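Local coordinates for protein HTH-type transcriptional activator AmpR (Citrobacter freundii, PDB 3KOS) that regulates transcription of the AmpC beta-lactamase gene as a LysR-family DNA-binding activator, this chain being its effector-binding domain, at residues I16-V19 and G20-I24. Sequence-based numbering, arbitrary orientation.
Sequences IGVV and GTFAI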
# COMPACT_ATOMS: atom_id res chain seq x y z
N ILE A 16 15.86 4.52 -7.07
CA ILE A 16 14.65 4.29 -7.83
C ILE A 16 13.42 4.26 -6.92
O ILE A 16 13.40 3.56 -5.92
CB ILE A 16 14.73 2.98 -8.61
CG1 ILE A 16 15.97 3.00 -9.52
CG2 ILE A 16 13.47 2.78 -9.42
CD1 ILE A 16 15.95 1.94 -10.59
N GLY A 17 12.41 5.04 -7.29
CA GLY A 17 11.13 5.05 -6.59
C GLY A 17 10.11 4.26 -7.38
O GLY A 17 9.80 4.60 -8.52
N VAL A 18 9.58 3.19 -6.77
CA VAL A 18 8.77 2.22 -7.50
C VAL A 18 7.34 2.19 -6.93
O VAL A 18 7.17 2.03 -5.73
CB VAL A 18 9.37 0.80 -7.37
CG1 VAL A 18 8.57 -0.21 -8.21
CG2 VAL A 18 10.84 0.79 -7.81
N VAL A 19 6.33 2.31 -7.79
CA VAL A 19 4.95 2.18 -7.30
C VAL A 19 4.82 0.81 -6.61
O VAL A 19 5.30 -0.20 -7.12
CB VAL A 19 3.90 2.38 -8.42
CG1 VAL A 19 4.11 1.39 -9.59
CG2 VAL A 19 2.49 2.28 -7.87
N GLY A 20 4.21 0.79 -5.43
CA GLY A 20 4.27 -0.38 -4.58
C GLY A 20 3.75 -1.63 -5.25
O GLY A 20 4.30 -2.73 -5.09
N THR A 21 2.68 -1.47 -6.02
CA THR A 21 2.05 -2.59 -6.70
C THR A 21 3.04 -3.30 -7.62
O THR A 21 3.10 -4.53 -7.66
CB THR A 21 0.82 -2.12 -7.49
OG1 THR A 21 -0.14 -1.58 -6.56
CG2 THR A 21 0.19 -3.29 -8.23
N PHE A 22 3.83 -2.52 -8.34
CA PHE A 22 4.86 -3.08 -9.22
C PHE A 22 6.02 -3.70 -8.44
O PHE A 22 6.56 -4.72 -8.86
CB PHE A 22 5.39 -2.02 -10.17
CG PHE A 22 6.32 -2.55 -11.24
CD1 PHE A 22 7.68 -2.58 -11.04
CD2 PHE A 22 5.81 -3.00 -12.46
CE1 PHE A 22 8.54 -3.05 -12.03
CE2 PHE A 22 6.67 -3.47 -13.45
CZ PHE A 22 8.03 -3.50 -13.23
N ALA A 23 6.41 -3.08 -7.33
CA ALA A 23 7.49 -3.62 -6.51
C ALA A 23 7.12 -5.02 -6.02
O ALA A 23 7.91 -5.97 -6.14
CB ALA A 23 7.77 -2.69 -5.32
N ILE A 24 5.91 -5.16 -5.48
CA ILE A 24 5.49 -6.44 -4.92
C ILE A 24 5.19 -7.47 -6.01
O ILE A 24 5.54 -8.64 -5.90
CB ILE A 24 4.22 -6.26 -4.04
CG1 ILE A 24 4.51 -5.35 -2.85
CG2 ILE A 24 3.72 -7.61 -3.55
CD1 ILE A 24 5.70 -5.79 -1.98
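Val18 reaches Phe22 and Ala23 with a single methyl, CG1, where strand 12-19 turns into helix 20-37; the two short segments stand nearly perpendicular. CB of Val18 points toward the helix, and CG1, anti to the backbone N (chi1 -176°), is the branch that meets it. It touches the Phe22 ring at its edge, near the ring plane, with Val18 CG1 3.8 Å from Phe22 CD1. Ala23 CB lies 3.9 Å from the same Val18 CG1. Phe22 starts out toward the strand, but its ring then leads away, meeting the ring of Tyr182. Val19 approaches Phe22 differently: the two side chains cross at about a right angle, and Val19 CG1 touches the base of the aromatic side chain, 3.7 Å from Phe22 CB, rather than the ring. Val19 occupies the N-cap position, where its carbonyl opens the helical bonding: Ala23 N donates to Val19 O over 3.1 Å, nearly straight at 160° and in the carbonyl plane. Phe22 N adds a weak bond to Val19 O at 3.0 Å, bent to 120°. The next step of the helix follows at once, with Ile24 N bonded to Gly20 O. Nearby, Thr21 OG1 hydrogen-bonds a bound MES molecule, probably from the crystallisation liquor. The contact thus forms the first strand-to-helix corner of a beta-alpha-beta unit completed by strand 41-48. Its chemistry implies a buried corner lined by methyl groups, the Phe22 ring edge and its CB, in which one carbonyl oxygen is satisfied by the helix it starts.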